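Local coordinates for protein extracellular ligand-binding receptor (Verminephrobacter eiseniae, PDB 4M88) that probably binds amino acids or similar small solutes outside the cell membrane and delivers them to an ABC transporter, at residues I5-L17 with A67-M79. Sequence-based numbering, arbitrary orientation.
Sequences IVLGQIGPFTGPL and AMEKKPLALISPM
Gln9 touches Ile76 through the methylene CG, 3.6 Å from Ile76 O, and turns its flat amide away from it: NE2 donates to water 1, while OE1 accepts from Asn25 ND2, so both amide ends are held and its rotation is fixed. The Phe13 ring meets Gln9 O at its edge, in the ring plane. The Pro12 ring lies across Met79, a selenomethionine in this crystal, at about a right angle; CD is 3.3 Å from Met79 O and CG rests on the side chain. With CG anti to the backbone N (chi1 165°), Met79 also reaches Leu17, whose CD2 lies 3.7 Å from Met79 CG. Proline, its phi restricted, suits the centre of the inverse gamma turn here; an alanine in its place would probably leave a gap beside Met79 and let that flexible chain shift.

The Pro12, Leu17 and Met79 cluster follows the C-terminal ends of two neighbouring parallel strands, 4-11 and 74-76, in the five-stranded sheet of one lobe of a periplasmic-binding-protein fold. Leu73 N donates to Val6 O (2.9 Å), Gly8 N to Ala74 O, and Ile76 N to Gly8 O (2.8 Å), the last nearly straight at the carbonyl (173°). Glycine fits at position 8 because a CB would come within 2.9 Å of Leu75 CD2. Ala74 N is buried without a partner. Beyond Gly8 water takes over: water 2 accepts from Ile10 N and donates to Ile76 O, and water 1 donates to Ile10 O and Ser77 O.

Leu7 packs CD2 on Ala74 CB, on the face that helix 18-37 covers through Leu32. The branched, extended Ile10 (chi2 176°) carries CD1 to Ala67 CB, 3.9 Å away, joining the strand to the end of helix 57-68.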
loop_
_atom_site.group_PDB
_atom_site.type_symbol
_atom_site.label_atom_id
_atom_site.label_comp_id
_atom_site.label_asym_id
_atom_site.label_seq_id
_atom_site.Cartn_x
_atom_site.Cartn_y
_atom_site.Cartn_z
ATOM N N ILE A 5 11.330 22.644 5.928
ATOM C CA ILE A 5 11.198 21.663 4.869
ATOM C C ILE A 5 9.736 21.289 4.760
ATOM O O ILE A 5 9.157 20.722 5.684
ATOM C CB ILE A 5 12.046 20.408 5.151
ATOM C CG1 ILE A 5 13.532 20.779 5.201
ATOM C CG2 ILE A 5 11.794 19.353 4.079
ATOM C CD1 ILE A 5 14.401 19.744 5.895
ATOM N N VAL A 6 9.135 21.626 3.625
ATOM C CA VAL A 6 7.717 21.370 3.418
ATOM C C VAL A 6 7.472 20.048 2.697
ATOM O O VAL A 6 8.091 19.769 1.670
ATOM C CB VAL A 6 7.076 22.501 2.593
ATOM C CG1 VAL A 6 5.597 22.220 2.371
ATOM C CG2 VAL A 6 7.278 23.837 3.294
ATOM N N LEU A 7 6.585 19.233 3.254
ATOM C CA LEU A 7 6.153 18.002 2.588
ATOM C C LEU A 7 4.646 18.051 2.496
ATOM O O LEU A 7 3.989 18.691 3.321
ATOM C CB LEU A 7 6.570 16.781 3.399
ATOM C CG LEU A 7 8.062 16.687 3.729
ATOM C CD1 LEU A 7 8.320 15.617 4.774
ATOM C CD2 LEU A 7 8.892 16.428 2.460
ATOM N N GLY A 8 4.079 17.386 1.499
ATOM C CA GLY A 8 2.637 17.425 1.345
ATOM C C GLY A 8 2.057 16.032 1.316
ATOM O O GLY A 8 2.699 15.097 0.837
ATOM N N GLN A 9 0.853 15.873 1.855
ATOM C CA GLN A 9 0.117 14.643 1.613
ATOM C C GLN A 9 -1.242 14.985 1.041
ATOM O O GLN A 9 -2.077 15.614 1.716
ATOM C CB GLN A 9 -0.057 13.800 2.881
ATOM C CG GLN A 9 -0.831 12.499 2.604
ATOM C CD GLN A 9 -1.318 11.796 3.865
ATOM O OE1 GLN A 9 -1.091 12.264 4.978
ATOM N NE2 GLN A 9 -2.018 10.672 3.684
ATOM N N ILE A 10 -1.461 14.592 -0.208
ATOM C CA ILE A 10 -2.794 14.656 -0.788
ATOM C C ILE A 10 -3.412 13.276 -0.632
ATOM O O ILE A 10 -2.831 12.277 -1.057
ATOM C CB ILE A 10 -2.761 15.032 -2.269
ATOM C CG1 ILE A 10 -2.095 16.403 -2.456
ATOM C CG2 ILE A 10 -4.165 15.055 -2.827
ATOM C CD1 ILE A 10 -1.938 16.808 -3.926
ATOM N N GLY A 11 -4.586 13.207 -0.017
ATOM C CA GLY A 11 -5.131 11.907 0.327
ATOM C C GLY A 11 -6.641 11.918 0.360
ATOM O O GLY A 11 -7.265 12.978 0.427
ATOM N N PRO A 12 -7.249 10.730 0.293
ATOM C CA PRO A 12 -8.704 10.632 0.327
ATOM C C PRO A 12 -9.232 10.719 1.761
ATOM O O PRO A 12 -9.752 9.732 2.297
ATOM C CB PRO A 12 -8.966 9.246 -0.276
ATOM C CG PRO A 12 -7.733 8.450 0.098
ATOM C CD PRO A 12 -6.590 9.427 0.081
ATOM N N PHE A 13 -9.096 11.891 2.378
ATOM C CA PHE A 13 -9.458 12.049 3.790
ATOM C C PHE A 13 -10.963 11.992 4.062
ATOM O O PHE A 13 -11.389 11.635 5.164
ATOM C CB PHE A 13 -8.838 13.325 4.357
ATOM C CG PHE A 13 -7.344 13.287 4.376
ATOM C CD1 PHE A 13 -6.679 12.407 5.226
ATOM C CD2 PHE A 13 -6.597 14.107 3.540
ATOM C CE1 PHE A 13 -5.293 12.347 5.250
ATOM C CE2 PHE A 13 -5.205 14.055 3.564
ATOM C CZ PHE A 13 -4.556 13.178 4.424
ATOM N N THR A 14 -11.769 12.331 3.066
ATOM C CA THR A 14 -13.200 12.094 3.167
ATOM C C THR A 14 -13.609 11.040 2.141
ATOM O O THR A 14 -13.002 10.942 1.071
ATOM C CB THR A 14 -14.013 13.397 2.981
ATOM O OG1 THR A 14 -13.650 14.013 1.743
ATOM C CG2 THR A 14 -13.706 14.363 4.097
ATOM N N GLY A 15 -14.612 10.238 2.473
ATOM C CA GLY A 15 -15.056 9.191 1.577
ATOM C C GLY A 15 -14.704 7.817 2.106
ATOM O O GLY A 15 -14.326 7.678 3.264
ATOM N N PRO A 16 -14.809 6.794 1.249
ATOM C CA PRO A 16 -14.743 5.399 1.701
ATOM C C PRO A 16 -13.362 4.969 2.168
ATOM O O PRO A 16 -13.249 3.910 2.785
ATOM C CB PRO A 16 -15.175 4.603 0.463
ATOM C CG PRO A 16 -14.901 5.490 -0.686
ATOM C CD PRO A 16 -15.106 6.898 -0.191
ATOM N N LEU A 17 -12.328 5.752 1.874
ATOM C CA LEU A 17 -10.990 5.422 2.358
ATOM C C LEU A 17 -10.533 6.315 3.509
ATOM O O LEU A 17 -9.348 6.353 3.824
ATOM C CB LEU A 17 -9.958 5.497 1.232
ATOM C CG LEU A 17 -9.624 4.183 0.537
ATOM C CD1 LEU A 17 -10.864 3.629 -0.079
ATOM C CD2 LEU A 17 -8.572 4.411 -0.534
ATOM N N ALA A 67 -1.254 22.341 -3.840
ATOM C CA ALA A 67 -0.161 21.743 -3.093
ATOM C C ALA A 67 1.176 22.265 -3.617
ATOM O O ALA A 67 2.065 22.635 -2.840
ATOM C CB ALA A 67 -0.217 20.203 -3.195
HETATM N N MSE A 68 1.322 22.304 -4.940
HETATM C CA MSE A 68 2.575 22.767 -5.534
HETATM C C MSE A 68 2.897 24.230 -5.191
HETATM O O MSE A 68 4.066 24.618 -5.167
HETATM C CB MSE A 68 2.582 22.568 -7.052
HETATM C CG MSE A 68 2.676 21.131 -7.492
HETATM SE SE MSE A 68 4.244 20.202 -6.723
HETATM C CE MSE A 68 5.637 21.350 -7.461
ATOM N N GLU A 69 1.872 25.036 -4.924
ATOM C CA GLU A 69 2.097 26.434 -4.554
ATOM C C GLU A 69 2.851 26.571 -3.229
ATOM O O GLU A 69 3.470 27.607 -2.977
ATOM C CB GLU A 69 0.774 27.198 -4.473
ATOM C CG GLU A 69 0.154 27.515 -5.823
ATOM C CD GLU A 69 -0.951 28.547 -5.719
ATOM O OE1 GLU A 69 -1.899 28.316 -4.940
ATOM O OE2 GLU A 69 -0.864 29.582 -6.416
ATOM N N LYS A 70 2.793 25.534 -2.393
ATOM C CA LYS A 70 3.477 25.536 -1.100
ATOM C C LYS A 70 4.943 25.126 -1.221
ATOM O O LYS A 70 5.646 25.040 -0.212
ATOM C CB LYS A 70 2.772 24.605 -0.101
ATOM C CG LYS A 70 1.288 24.878 0.088
ATOM C CD LYS A 70 1.060 26.354 0.382
ATOM C CE LYS A 70 -0.361 26.806 0.026
ATOM N NZ LYS A 70 -0.450 28.295 -0.121
ATOM N N LYS A 71 5.391 24.873 -2.454
ATOM C CA LYS A 71 6.763 24.446 -2.742
ATOM C C LYS A 71 7.225 23.230 -1.925
ATOM O O LYS A 71 8.298 23.261 -1.318
ATOM C CB LYS A 71 7.732 25.622 -2.570
ATOM C CG LYS A 71 7.326 26.848 -3.385
ATOM C CD LYS A 71 7.992 28.127 -2.888
ATOM C CE LYS A 71 9.416 28.255 -3.384
ATOM N NZ LYS A 71 9.972 29.601 -3.053
ATOM N N PRO A 72 6.431 22.141 -1.925
ATOM C CA PRO A 72 6.874 20.964 -1.166
ATOM C C PRO A 72 8.063 20.304 -1.865
ATOM O O PRO A 72 8.177 20.399 -3.094
ATOM C CB PRO A 72 5.661 20.030 -1.236
ATOM C CG PRO A 72 5.015 20.370 -2.566
ATOM C CD PRO A 72 5.228 21.858 -2.739
ATOM N N LEU A 73 8.944 19.664 -1.099
ATOM C CA LEU A 73 10.025 18.870 -1.689
ATOM C C LEU A 73 9.445 17.576 -2.219
ATOM O O LEU A 73 9.903 17.040 -3.240
ATOM C CB LEU A 73 11.089 18.525 -0.644
ATOM C CG LEU A 73 12.215 19.536 -0.441
ATOM C CD1 LEU A 73 11.684 20.812 0.161
ATOM C CD2 LEU A 73 13.303 18.951 0.439
ATOM N N ALA A 74 8.444 17.070 -1.507
ATOM C CA ALA A 74 7.870 15.769 -1.836
ATOM C C ALA A 74 6.410 15.715 -1.460
ATOM O O ALA A 74 5.981 16.355 -0.490
ATOM C CB ALA A 74 8.627 14.644 -1.110
ATOM N N LEU A 75 5.655 14.953 -2.251
ATOM C CA LEU A 75 4.313 14.536 -1.883
ATOM C C LEU A 75 4.447 13.104 -1.402
ATOM O O LEU A 75 5.092 12.284 -2.056
ATOM C CB LEU A 75 3.379 14.607 -3.094
ATOM C CG LEU A 75 3.144 16.025 -3.607
ATOM C CD1 LEU A 75 2.283 16.011 -4.868
ATOM C CD2 LEU A 75 2.486 16.902 -2.533
ATOM N N ILE A 76 3.859 12.812 -0.249
ATOM C CA ILE A 76 4.085 11.524 0.390
ATOM C C ILE A 76 2.885 10.622 0.220
ATOM O O ILE A 76 1.779 10.982 0.622
ATOM C CB ILE A 76 4.363 11.659 1.898
ATOM C CG1 ILE A 76 5.474 12.673 2.164
ATOM C CG2 ILE A 76 4.710 10.274 2.498
ATOM C CD1 ILE A 76 6.785 12.301 1.518
ATOM N N SER A 77 3.117 9.463 -0.398
ATOM C CA SER A 77 2.143 8.365 -0.470
ATOM C C SER A 77 0.703 8.773 -0.839
ATOM O O SER A 77 -0.220 8.581 -0.045
ATOM C CB SER A 77 2.156 7.564 0.840
ATOM O OG SER A 77 1.567 6.290 0.653
ATOM N N PRO A 78 0.508 9.338 -2.045
ATOM C CA PRO A 78 -0.882 9.503 -2.487
ATOM C C PRO A 78 -1.580 8.151 -2.539
ATOM O O PRO A 78 -0.951 7.123 -2.822
ATOM C CB PRO A 78 -0.752 10.105 -3.891
ATOM C CG PRO A 78 0.646 9.720 -4.349
ATOM C CD PRO A 78 1.474 9.748 -3.081
HETATM N N MSE A 79 -2.875 8.174 -2.252
HETATM C CA MSE A 79 -3.679 6.969 -2.135
HETATM C C MSE A 79 -4.960 7.104 -2.957
HETATM O O MSE A 79 -5.683 8.099 -2.844
HETATM C CB MSE A 79 -4.018 6.720 -0.665
HETATM C CG MSE A 79 -5.123 5.712 -0.451
HETATM SE SE MSE A 79 -5.436 5.475 1.471
HETATM C CE MSE A 79 -4.193 4.012 1.721
HETATM O O HOH W 1 -2.493 9.900 0.706
HETATM O O HOH W 2 0.175 12.605 -1.338
HETATM O O HOH W 3 -4.096 10.919 -3.053
#